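Local coordinates for protein acidocalcisomal pyrophosphatase (Trypanosoma brucei brucei, PDB 5C5V) that probably hydrolyses inorganic pyrophosphate with the help of magnesium ions, joining an EF-hand region to a catalytic pyrophosphatase domain, at residues M9-S14 with F87-H92; C33-R38 with S81-D86; Y152-E157 with T231-G236; I158-R163 with M194-G199. All blocks are in the same frame, centred on the assembly; numbering follows the deposited sequence.

Contact 1: M9-S14 with F87-H92; sequences MSRLFS and FSMPYH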
# COMPACT_ATOMS: atom_id res chain seq x y z
N MET A 9 -30.20 -8.65 -29.91
CA MET A 9 -31.63 -8.47 -29.69
C MET A 9 -31.96 -8.49 -28.20
O MET A 9 -32.93 -7.89 -27.76
CB MET A 9 -32.43 -9.55 -30.41
CG MET A 9 -32.31 -9.50 -31.92
SD MET A 9 -32.80 -7.93 -32.63
CE MET A 9 -34.57 -7.98 -32.47
N SER A 10 -31.14 -9.21 -27.44
CA SER A 10 -31.29 -9.26 -25.99
C SER A 10 -30.97 -7.91 -25.34
O SER A 10 -31.64 -7.49 -24.41
CB SER A 10 -30.42 -10.37 -25.42
OG SER A 10 -30.73 -10.55 -24.06
N ARG A 11 -29.93 -7.24 -25.82
CA ARG A 11 -29.62 -5.89 -25.35
C ARG A 11 -30.68 -4.89 -25.84
O ARG A 11 -31.04 -3.95 -25.13
CB ARG A 11 -28.22 -5.46 -25.80
CG ARG A 11 -27.10 -6.20 -25.09
CD ARG A 11 -25.74 -5.61 -25.41
NE ARG A 11 -25.39 -5.76 -26.82
CZ ARG A 11 -24.74 -6.81 -27.31
NH1 ARG A 11 -24.33 -7.78 -26.49
NH2 ARG A 11 -24.47 -6.88 -28.61
N LEU A 12 -31.19 -5.11 -27.05
CA LEU A 12 -32.26 -4.29 -27.57
C LEU A 12 -33.49 -4.38 -26.66
O LEU A 12 -34.14 -3.38 -26.35
CB LEU A 12 -32.63 -4.74 -29.00
CG LEU A 12 -33.81 -4.16 -29.79
CD1 LEU A 12 -35.12 -4.76 -29.35
CD2 LEU A 12 -33.87 -2.66 -29.66
N PHE A 13 -33.80 -5.61 -26.26
CA PHE A 13 -34.95 -5.90 -25.42
C PHE A 13 -34.82 -5.18 -24.07
O PHE A 13 -35.78 -4.60 -23.56
CB PHE A 13 -35.08 -7.41 -25.25
CG PHE A 13 -36.33 -7.84 -24.55
CD1 PHE A 13 -36.41 -7.84 -23.17
CD2 PHE A 13 -37.43 -8.25 -25.28
CE1 PHE A 13 -37.57 -8.24 -22.54
CE2 PHE A 13 -38.58 -8.65 -24.65
CZ PHE A 13 -38.65 -8.65 -23.27
N SER A 14 -33.61 -5.21 -23.51
CA SER A 14 -33.36 -4.58 -22.22
C SER A 14 -33.58 -3.08 -22.29
O SER A 14 -33.91 -2.46 -21.28
CB SER A 14 -31.94 -4.87 -21.75
OG SER A 14 -31.80 -6.25 -21.46
N PHE A 87 -27.02 -1.41 -31.25
CA PHE A 87 -26.93 -2.39 -30.18
C PHE A 87 -25.86 -3.45 -30.34
O PHE A 87 -25.72 -4.32 -29.48
CB PHE A 87 -28.30 -3.06 -30.00
CG PHE A 87 -29.30 -2.19 -29.31
CD1 PHE A 87 -29.29 -2.06 -27.92
CD2 PHE A 87 -30.25 -1.48 -30.04
CE1 PHE A 87 -30.20 -1.25 -27.28
CE2 PHE A 87 -31.17 -0.67 -29.40
CZ PHE A 87 -31.14 -0.55 -28.02
N SER A 88 -25.10 -3.41 -31.42
CA SER A 88 -23.96 -4.32 -31.54
C SER A 88 -22.76 -3.71 -30.83
O SER A 88 -22.66 -2.50 -30.69
CB SER A 88 -23.63 -4.61 -33.01
OG SER A 88 -23.14 -3.45 -33.65
N MET A 89 -21.84 -4.56 -30.39
CA MET A 89 -20.66 -4.07 -29.70
C MET A 89 -19.66 -3.45 -30.68
O MET A 89 -19.57 -3.86 -31.83
CB MET A 89 -20.00 -5.21 -28.93
CG MET A 89 -20.86 -5.80 -27.83
SD MET A 89 -21.19 -4.63 -26.47
CE MET A 89 -22.39 -5.56 -25.51
N PRO A 90 -18.90 -2.45 -30.20
CA PRO A 90 -17.81 -1.82 -30.96
C PRO A 90 -16.81 -2.87 -31.45
O PRO A 90 -16.41 -2.84 -32.61
CB PRO A 90 -17.17 -0.86 -29.94
CG PRO A 90 -17.64 -1.33 -28.59
CD PRO A 90 -19.00 -1.91 -28.82
N TYR A 91 -16.43 -3.80 -30.57
CA TYR A 91 -15.61 -4.94 -30.96
C TYR A 91 -16.01 -6.15 -30.13
O TYR A 91 -16.61 -6.01 -29.07
CB TYR A 91 -14.12 -4.63 -30.76
N HIS A 92 -15.69 -7.35 -30.62
CA HIS A 92 -16.01 -8.55 -29.87
C HIS A 92 -14.92 -8.85 -28.86
O HIS A 92 -13.76 -9.05 -29.22
CB HIS A 92 -16.19 -9.76 -30.79
CG HIS A 92 -17.38 -9.66 -31.69
ND1 HIS A 92 -17.83 -10.73 -32.44
CD2 HIS A 92 -18.22 -8.63 -31.96
CE1 HIS A 92 -18.90 -10.36 -33.13
NE2 HIS A 92 -19.15 -9.09 -32.86
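R11, on helix 3-14, meets F87 and M89 with its base and its outer half. Its CB starts near the aromatic ring, 4.1 Å from F87 CD1. Further out, R11 CD lies 3.4 Å from M89 CE, and there the chain bends (chi3 -65°), carrying NE round toward the end of helix 73-87. R11 NE bonds to F87 O at 3.0 Å. R11 NH2 reaches the same F87 O, also at 3.0 Å. Two nitrogens grip one oxygen side-on, with that oxygen lying in the guanidinium plane, which fixes how the flat group is turned. NE arrives nearly head-on to the carbonyl, at a C=O...N angle of 163°. The methyl of M89 lies over one guanidinium face, its CE 3.1 Å from R11 NH1, while NH1 also forms a salt bridge with E119. A positive group beside the closing carbonyl of a helix would probably be favoured by the helix dipole. The next residue, L12, lays its CA over the centre of the F87 ring, 3.7 Å from the centroid, a CH-pi contact. L12 CD2 adds a touch of 3.4 Å on F87 CE2. K335 and H331 of a second subunit pack on F87. This is helix-end packing in the mainly helical N-terminal part of the chain, consistent with an EF-hand domain whose last helix is fastened to its first as it runs into the linker.

Contact 2: C33-R38 with S81-D86; sequences CRYLGR and SMVSAD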
# COMPACT_ATOMS: atom_id res chain seq x y z
N CYS A 33 -42.07 -1.40 -31.49
CA CYS A 33 -42.59 -1.40 -32.85
C CYS A 33 -42.34 -0.07 -33.56
O CYS A 33 -41.95 -0.05 -34.72
CB CYS A 33 -44.10 -1.70 -32.86
SG CYS A 33 -44.51 -3.42 -32.51
N ARG A 34 -42.56 1.03 -32.86
CA ARG A 34 -42.21 2.34 -33.39
C ARG A 34 -40.70 2.43 -33.68
O ARG A 34 -40.28 3.14 -34.59
CB ARG A 34 -42.62 3.44 -32.40
CG ARG A 34 -42.42 4.86 -32.93
N TYR A 35 -39.88 1.71 -32.91
CA TYR A 35 -38.44 1.74 -33.12
C TYR A 35 -38.00 0.83 -34.27
O TYR A 35 -37.29 1.27 -35.18
CB TYR A 35 -37.70 1.36 -31.84
CG TYR A 35 -36.22 1.11 -32.03
CD1 TYR A 35 -35.35 2.16 -32.30
CD2 TYR A 35 -35.69 -0.17 -31.91
CE1 TYR A 35 -33.99 1.94 -32.48
CE2 TYR A 35 -34.34 -0.39 -32.08
CZ TYR A 35 -33.50 0.66 -32.36
OH TYR A 35 -32.15 0.43 -32.53
N LEU A 36 -38.41 -0.43 -34.24
CA LEU A 36 -38.05 -1.39 -35.28
C LEU A 36 -38.58 -0.92 -36.64
O LEU A 36 -37.96 -1.14 -37.67
CB LEU A 36 -38.61 -2.77 -34.95
CG LEU A 36 -37.86 -3.47 -33.81
CD1 LEU A 36 -38.56 -4.77 -33.46
CD2 LEU A 36 -36.41 -3.74 -34.20
N GLY A 37 -39.73 -0.25 -36.58
CA GLY A 37 -40.46 0.25 -37.73
C GLY A 37 -39.98 1.57 -38.29
O GLY A 37 -40.51 2.07 -39.28
N ARG A 38 -38.95 2.13 -37.67
CA ARG A 38 -38.45 3.44 -38.07
C ARG A 38 -37.98 3.50 -39.52
O ARG A 38 -38.06 4.54 -40.16
CB ARG A 38 -37.31 3.84 -37.13
CG ARG A 38 -36.89 5.30 -37.22
CD ARG A 38 -35.79 5.65 -36.20
NE ARG A 38 -36.28 5.58 -34.82
CZ ARG A 38 -36.69 6.64 -34.12
NH1 ARG A 38 -36.66 7.85 -34.66
NH2 ARG A 38 -37.12 6.48 -32.87
N SER A 81 -30.34 -3.43 -39.79
CA SER A 81 -29.15 -2.62 -39.99
C SER A 81 -29.13 -1.48 -38.97
O SER A 81 -28.07 -1.10 -38.48
CB SER A 81 -29.08 -2.08 -41.41
OG SER A 81 -27.91 -1.29 -41.57
N MET A 82 -30.30 -0.93 -38.68
CA MET A 82 -30.41 0.09 -37.64
C MET A 82 -30.13 -0.51 -36.26
O MET A 82 -29.32 0.02 -35.51
CB MET A 82 -31.80 0.74 -37.65
CG MET A 82 -32.05 1.65 -36.44
SD MET A 82 -33.78 2.14 -36.23
CE MET A 82 -34.63 0.56 -36.30
N VAL A 83 -30.79 -1.63 -35.97
CA VAL A 83 -30.61 -2.33 -34.71
C VAL A 83 -29.14 -2.63 -34.46
O VAL A 83 -28.61 -2.38 -33.37
CB VAL A 83 -31.38 -3.66 -34.69
CG1 VAL A 83 -31.05 -4.45 -33.45
CG2 VAL A 83 -32.88 -3.41 -34.79
N SER A 84 -28.47 -3.14 -35.49
CA SER A 84 -27.08 -3.54 -35.38
C SER A 84 -26.18 -2.35 -35.06
O SER A 84 -25.26 -2.46 -34.27
CB SER A 84 -26.61 -4.22 -36.67
OG SER A 84 -25.39 -4.90 -36.45
N ALA A 85 -26.47 -1.21 -35.67
CA ALA A 85 -25.69 0.00 -35.42
C ALA A 85 -25.82 0.48 -33.97
O ALA A 85 -24.85 0.95 -33.36
CB ALA A 85 -26.12 1.10 -36.38
N ASP A 86 -27.02 0.36 -33.42
CA ASP A 86 -27.31 0.87 -32.10
C ASP A 86 -26.94 -0.11 -30.98
O ASP A 86 -26.57 0.31 -29.89
CB ASP A 86 -28.80 1.22 -32.00
CG ASP A 86 -29.14 2.49 -32.74
OD1 ASP A 86 -28.22 3.32 -32.91
OD2 ASP A 86 -30.31 2.66 -33.13
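Y35 and M82 make a Met-aromatic contact between two helices of the N-terminal helical region, the end of helix 26-36 and the latter half of helix 73-87. M82 extends straight from its backbone through CG and SD, then turns at its last torsion (chi3 51°), which sets CE above the tyrosine. That methyl sits over the centre of the Y35 ring, 4.1 Å from the centroid and 12° off its normal, in a CH-pi contact. The sulfur lies obliquely, M82 SD being 4.4 Å from the same centroid. M82 CE also comes 3.0 Å from the backbone oxygen Y35 O, so the thioether end lies against both the ring and the main chain of Y35.

Helix 26-36 follows helix 3-14 after a short loop, consistent with the helix-loop-helix of an EF-hand, and the contact joins its second helix to helix 73-87. At the far end of the ring, Y35 OH donates to D86 OD2 at 3.0 Å. It meets the anti lone pair of that oxygen, with ring and carboxylate nearly coplanar, 28° apart, and D86 at the ring's edge. D86 OD2 has a second partner in K338 of a second subunit, a salt bridge that probably keeps the carboxylate charged and links this pair to the assembly. Beside the tyrosine, L36 CD2 packs on V83 CG2 at 3.6 Å, in the layer where V83 also meets I8 and M9. On the outer side, R38 crosses M82 at about a right angle, its CB 4.0 Å from M82 SD.

Contact 3: Y152-E157 with T231-G236; sequences YNFICE and TQFKVG
F154 and F233 are brought together by their first torsions: CG of F154 stands anti to the backbone N (chi1 165°), whereas CG of F233 lies beside its own N (chi1 -65°). The two rings then meet rim to rim, F154 CE2 being 3.9 Å from F233 CD2, and each touching atom lies near the plane of the other ring. C156 SG fits in next to them, 3.8 Å from F233 CB; C156 SG is also 3.7 Å from K234 O. A single backbone bond closes the contact. G236 N gives its hydrogen to C156 O over a short 2.6 Å, close to the line of the carbonyl but bent at the hydrogen (145°). G236 has a positive phi, where a CB would be jammed against V235 O. F233 N is held in turn by N197 OD1, and V235 sets both methyls against E157 O. E157 faces the other way, its carboxylate bonded to I168 N and its side chain about 5 Å from a bound magnesium ion. Such a junction, where the end of strand 152-156 meets the start of its antiparallel neighbour 238-251, belongs to the beta-barrel core of soluble family I pyrophosphatases, close to the metal site.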
# COMPACT_ATOMS: atom_id res chain seq x y z
N TYR A 152 1.98 -3.94 -20.34
CA TYR A 152 2.36 -5.10 -21.13
C TYR A 152 1.73 -6.37 -20.61
O TYR A 152 1.59 -6.54 -19.42
CB TYR A 152 3.88 -5.25 -21.14
CG TYR A 152 4.63 -4.14 -21.82
CD1 TYR A 152 4.97 -4.24 -23.17
CD2 TYR A 152 4.98 -2.98 -21.13
CE1 TYR A 152 5.66 -3.22 -23.81
CE2 TYR A 152 5.67 -1.96 -21.76
CZ TYR A 152 6.01 -2.08 -23.11
OH TYR A 152 6.69 -1.08 -23.76
N ASN A 153 1.39 -7.30 -21.49
CA ASN A 153 0.95 -8.59 -21.02
C ASN A 153 2.14 -9.49 -20.71
O ASN A 153 3.07 -9.61 -21.50
CB ASN A 153 0.03 -9.26 -22.03
CG ASN A 153 -1.41 -8.87 -21.82
OD1 ASN A 153 -1.85 -8.72 -20.68
ND2 ASN A 153 -2.15 -8.68 -22.91
N PHE A 154 2.09 -10.09 -19.52
CA PHE A 154 3.14 -10.97 -19.03
C PHE A 154 2.55 -12.36 -18.90
O PHE A 154 1.52 -12.54 -18.26
CB PHE A 154 3.68 -10.45 -17.69
CG PHE A 154 4.51 -11.46 -16.90
CD1 PHE A 154 5.84 -11.69 -17.21
CD2 PHE A 154 3.97 -12.13 -15.81
CE1 PHE A 154 6.62 -12.60 -16.45
CE2 PHE A 154 4.74 -13.04 -15.05
CZ PHE A 154 6.06 -13.27 -15.37
N ILE A 155 3.19 -13.32 -19.54
CA ILE A 155 2.77 -14.70 -19.39
C ILE A 155 3.63 -15.38 -18.34
O ILE A 155 4.83 -15.54 -18.54
CB ILE A 155 2.87 -15.48 -20.70
CG1 ILE A 155 2.04 -14.78 -21.79
CG2 ILE A 155 2.42 -16.93 -20.50
CD1 ILE A 155 2.39 -15.22 -23.19
N CYS A 156 3.02 -15.75 -17.22
CA CYS A 156 3.77 -16.44 -16.18
C CYS A 156 3.95 -17.92 -16.52
O CYS A 156 2.99 -18.67 -16.62
CB CYS A 156 3.09 -16.30 -14.82
SG CYS A 156 3.97 -17.15 -13.48
N GLU A 157 5.20 -18.32 -16.68
CA GLU A 157 5.58 -19.72 -16.88
C GLU A 157 5.96 -20.37 -15.54
O GLU A 157 5.61 -21.52 -15.27
CB GLU A 157 6.75 -19.81 -17.86
CG GLU A 157 6.40 -19.25 -19.24
CD GLU A 157 7.61 -19.02 -20.15
OE1 GLU A 157 8.69 -18.61 -19.65
OE2 GLU A 157 7.46 -19.23 -21.38
N THR A 231 2.67 -10.88 -5.12
CA THR A 231 1.66 -11.92 -5.36
C THR A 231 2.20 -13.04 -6.24
O THR A 231 2.79 -12.78 -7.28
CB THR A 231 0.40 -11.35 -6.05
OG1 THR A 231 -0.04 -10.17 -5.37
CG2 THR A 231 -0.72 -12.38 -6.05
N GLN A 232 2.01 -14.29 -5.80
CA GLN A 232 2.36 -15.45 -6.60
C GLN A 232 1.30 -15.69 -7.68
O GLN A 232 0.11 -15.72 -7.38
CB GLN A 232 2.47 -16.69 -5.72
CG GLN A 232 2.86 -17.94 -6.46
CD GLN A 232 2.54 -19.20 -5.69
OE1 GLN A 232 1.39 -19.44 -5.33
NE2 GLN A 232 3.56 -20.01 -5.42
N PHE A 233 1.73 -15.89 -8.92
CA PHE A 233 0.81 -16.16 -10.02
C PHE A 233 0.65 -17.66 -10.24
O PHE A 233 1.45 -18.46 -9.72
CB PHE A 233 1.28 -15.51 -11.31
CG PHE A 233 1.30 -14.00 -11.27
CD1 PHE A 233 0.43 -13.30 -10.45
CD2 PHE A 233 2.17 -13.29 -12.07
CE1 PHE A 233 0.44 -11.91 -10.42
CE2 PHE A 233 2.18 -11.91 -12.05
CZ PHE A 233 1.31 -11.22 -11.22
N LYS A 234 -0.39 -18.05 -10.96
CA LYS A 234 -0.56 -19.42 -11.42
C LYS A 234 0.27 -19.68 -12.68
O LYS A 234 0.59 -18.75 -13.43
CB LYS A 234 -2.04 -19.71 -11.71
CG LYS A 234 -2.84 -20.21 -10.53
CD LYS A 234 -2.67 -19.33 -9.31
CE LYS A 234 -3.44 -19.90 -8.10
NZ LYS A 234 -3.15 -19.18 -6.79
N VAL A 235 0.61 -20.93 -12.93
CA VAL A 235 1.27 -21.29 -14.18
C VAL A 235 0.38 -20.95 -15.36
O VAL A 235 -0.79 -21.35 -15.40
CB VAL A 235 1.64 -22.78 -14.24
CG1 VAL A 235 2.13 -23.14 -15.66
CG2 VAL A 235 2.71 -23.10 -13.20
N GLY A 236 0.92 -20.19 -16.31
CA GLY A 236 0.17 -19.81 -17.49
C GLY A 236 -0.69 -18.57 -17.31
O GLY A 236 -1.28 -18.08 -18.28

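Contact 4: I158-R163 with M194-G199; sequences IPKWTR and MMWNYG. With 2PN (imidodiphosphoric acid), chain C.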
# COMPACT_ATOMS: atom_id res chain seq x y z
N ILE A 158 6.68 -19.62 -14.71
CA ILE A 158 7.17 -20.14 -13.44
C ILE A 158 6.81 -19.27 -12.24
O ILE A 158 7.42 -18.22 -12.01
CB ILE A 158 8.68 -20.33 -13.49
CG1 ILE A 158 9.03 -21.26 -14.65
CG2 ILE A 158 9.22 -20.87 -12.15
CD1 ILE A 158 10.51 -21.45 -14.83
N PRO A 159 5.83 -19.71 -11.47
CA PRO A 159 5.36 -18.88 -10.37
C PRO A 159 6.42 -18.68 -9.29
O PRO A 159 7.33 -19.48 -9.11
CB PRO A 159 4.17 -19.67 -9.82
CG PRO A 159 3.73 -20.53 -10.96
CD PRO A 159 5.02 -20.93 -11.60
N LYS A 160 6.27 -17.56 -8.61
CA LYS A 160 7.02 -17.22 -7.42
C LYS A 160 7.13 -18.43 -6.48
O LYS A 160 6.13 -19.13 -6.23
CB LYS A 160 6.31 -16.04 -6.74
CG LYS A 160 7.08 -15.28 -5.70
CD LYS A 160 6.16 -14.18 -5.17
CE LYS A 160 6.87 -13.26 -4.22
NZ LYS A 160 7.77 -12.41 -4.98
N TRP A 161 8.34 -18.70 -6.01
CA TRP A 161 8.61 -19.75 -5.01
C TRP A 161 8.50 -21.18 -5.54
O TRP A 161 8.29 -22.10 -4.76
CB TRP A 161 7.65 -19.62 -3.82
CG TRP A 161 7.67 -18.27 -3.19
CD1 TRP A 161 8.75 -17.49 -2.94
CD2 TRP A 161 6.53 -17.52 -2.76
NE1 TRP A 161 8.37 -16.31 -2.36
CE2 TRP A 161 7.00 -16.30 -2.24
CE3 TRP A 161 5.15 -17.76 -2.78
CZ2 TRP A 161 6.14 -15.32 -1.74
CZ3 TRP A 161 4.30 -16.79 -2.28
CH2 TRP A 161 4.80 -15.59 -1.77
N THR A 162 8.59 -21.37 -6.86
CA THR A 162 8.55 -22.71 -7.41
C THR A 162 9.78 -22.96 -8.27
O THR A 162 10.56 -22.04 -8.52
CB THR A 162 7.26 -22.94 -8.24
OG1 THR A 162 7.30 -22.18 -9.45
CG2 THR A 162 6.03 -22.55 -7.41
N ARG A 163 9.97 -24.20 -8.72
CA ARG A 163 11.15 -24.51 -9.51
C ARG A 163 10.93 -25.47 -10.70
O ARG A 163 11.89 -25.85 -11.37
CB ARG A 163 12.23 -25.08 -8.60
CG ARG A 163 11.88 -26.42 -7.98
CD ARG A 163 13.04 -26.89 -7.10
NE ARG A 163 13.20 -26.04 -5.91
CZ ARG A 163 14.27 -26.06 -5.13
NH1 ARG A 163 15.28 -26.87 -5.41
NH2 ARG A 163 14.34 -25.26 -4.06
N MET A 194 12.81 -20.26 -8.05
CA MET A 194 12.64 -18.96 -8.66
C MET A 194 11.87 -18.13 -7.65
O MET A 194 10.82 -18.57 -7.17
CB MET A 194 11.89 -19.09 -10.00
CG MET A 194 11.45 -17.78 -10.66
SD MET A 194 12.83 -16.70 -11.06
CE MET A 194 13.73 -17.73 -12.23
N MET A 195 12.38 -16.96 -7.31
CA MET A 195 11.89 -16.22 -6.16
C MET A 195 11.03 -15.04 -6.57
O MET A 195 10.63 -14.23 -5.73
CB MET A 195 13.07 -15.76 -5.30
CG MET A 195 13.94 -16.95 -4.92
SD MET A 195 15.35 -16.58 -3.85
CE MET A 195 16.33 -15.57 -4.96
N TRP A 196 10.76 -14.96 -7.87
CA TRP A 196 9.82 -14.01 -8.43
C TRP A 196 9.04 -14.72 -9.53
O TRP A 196 9.47 -15.78 -10.00
CB TRP A 196 10.55 -12.79 -9.00
CG TRP A 196 11.53 -12.22 -8.03
CD1 TRP A 196 11.30 -11.24 -7.12
CD2 TRP A 196 12.89 -12.63 -7.85
NE1 TRP A 196 12.43 -11.01 -6.38
CE2 TRP A 196 13.43 -11.85 -6.81
CE3 TRP A 196 13.71 -13.58 -8.47
CZ2 TRP A 196 14.75 -11.98 -6.38
CZ3 TRP A 196 15.02 -13.72 -8.04
CH2 TRP A 196 15.53 -12.92 -7.00
N ASN A 197 7.90 -14.17 -9.92
CA ASN A 197 7.16 -14.71 -11.05
C ASN A 197 8.02 -14.56 -12.28
O ASN A 197 8.44 -13.45 -12.62
CB ASN A 197 5.83 -13.99 -11.24
CG ASN A 197 4.89 -14.18 -10.08
OD1 ASN A 197 4.59 -15.31 -9.69
ND2 ASN A 197 4.41 -13.08 -9.53
N TYR A 198 8.25 -15.68 -12.96
CA TYR A 198 9.09 -15.70 -14.13
C TYR A 198 8.29 -16.15 -15.36
O TYR A 198 7.43 -17.03 -15.25
CB TYR A 198 10.28 -16.63 -13.90
CG TYR A 198 11.25 -16.69 -15.05
CD1 TYR A 198 12.22 -15.70 -15.22
CD2 TYR A 198 11.19 -17.71 -15.98
CE1 TYR A 198 13.11 -15.75 -16.28
CE2 TYR A 198 12.07 -17.77 -17.05
CZ TYR A 198 13.02 -16.79 -17.19
OH TYR A 198 13.90 -16.85 -18.23
N GLY A 199 8.56 -15.55 -16.51
CA GLY A 199 7.84 -15.91 -17.72
C GLY A 199 8.34 -15.19 -18.94
O GLY A 199 9.53 -14.99 -19.12
P1 2PN C . 16.83 -21.04 -19.50
O1 2PN C . 16.39 -22.33 -20.24
O2 2PN C . 18.00 -20.39 -20.30
O3 2PN C . 17.20 -21.39 -18.04
N1 2PN C . 15.55 -20.02 -19.42
P2 2PN C . 14.91 -19.22 -20.70
O4 2PN C . 14.56 -20.22 -21.86
O5 2PN C . 15.97 -18.25 -21.19
O6 2PN C . 13.71 -18.50 -20.28
O HOH W 1 7.25 -11.71 -7.64
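I158 and Y198 form an antiparallel hydrogen-bonded pair in the pyrophosphatase beta-barrel, and the chain beyond I158 makes a type II turn and a G1 beta bulge against M194. At the innermost shell, Y198 OH donates to O6 of the bound imidodiphosphate at 2.6 Å, with that oxygen in the plane of the phenol ring. R187, Y296 and K297 also bind the ligand. The phenol packs against D224, a magnesium ligand. I158 runs beside the tyrosine in the same direction, its CD1 4.0 Å from Y198 CD2. Behind them I158 N reaches Y198 O at 2.7 Å and Y198 N returns to I158 O at 2.8 Å, so the backbone that carries the tyrosine is pinned twice.

Next outward, K160 N meets N197 OD1 at 3.0 Å, approaching from 41° above the plane of the amide carbonyl. N197 ND2 is taken by E227 and T231. In the bulge, W161 N bonds to M194 O at 2.7 Å, and T162 OG1 closes the turn on P159 O, also at 2.7 Å. The W161 ring meets W196 of a third subunit, and K160 CG lies over the centre of the W161 ring. The buried ammonium of K160 is bonded to G229 O, and K160 NZ gives a further hydrogen to a water 2.8 Å away.

From the N terminus, helix 3-14 opens a long loop, which contact 1 closes where helix 73-87 runs out. Contact 2 is nested inside it, linking helices 26-36 and 73-87; the two touch through L12, Y35 and F87, and both reach a second subunit. The chain then crosses to the pyrophosphatase domain, where contacts 3 and 4 lie, in series with the first two. Contact 3 spans 152-157 to 231-236, with contact 4 inside that loop. Their segments touch, with probable hydrogen bonds between T231 and N197 and between Q232 and K160, and strands 152-156 and 197-200 are sheet neighbours. The centres of contacts 1 and 4 are about 42 Å apart, on opposite sides of the chain's centre.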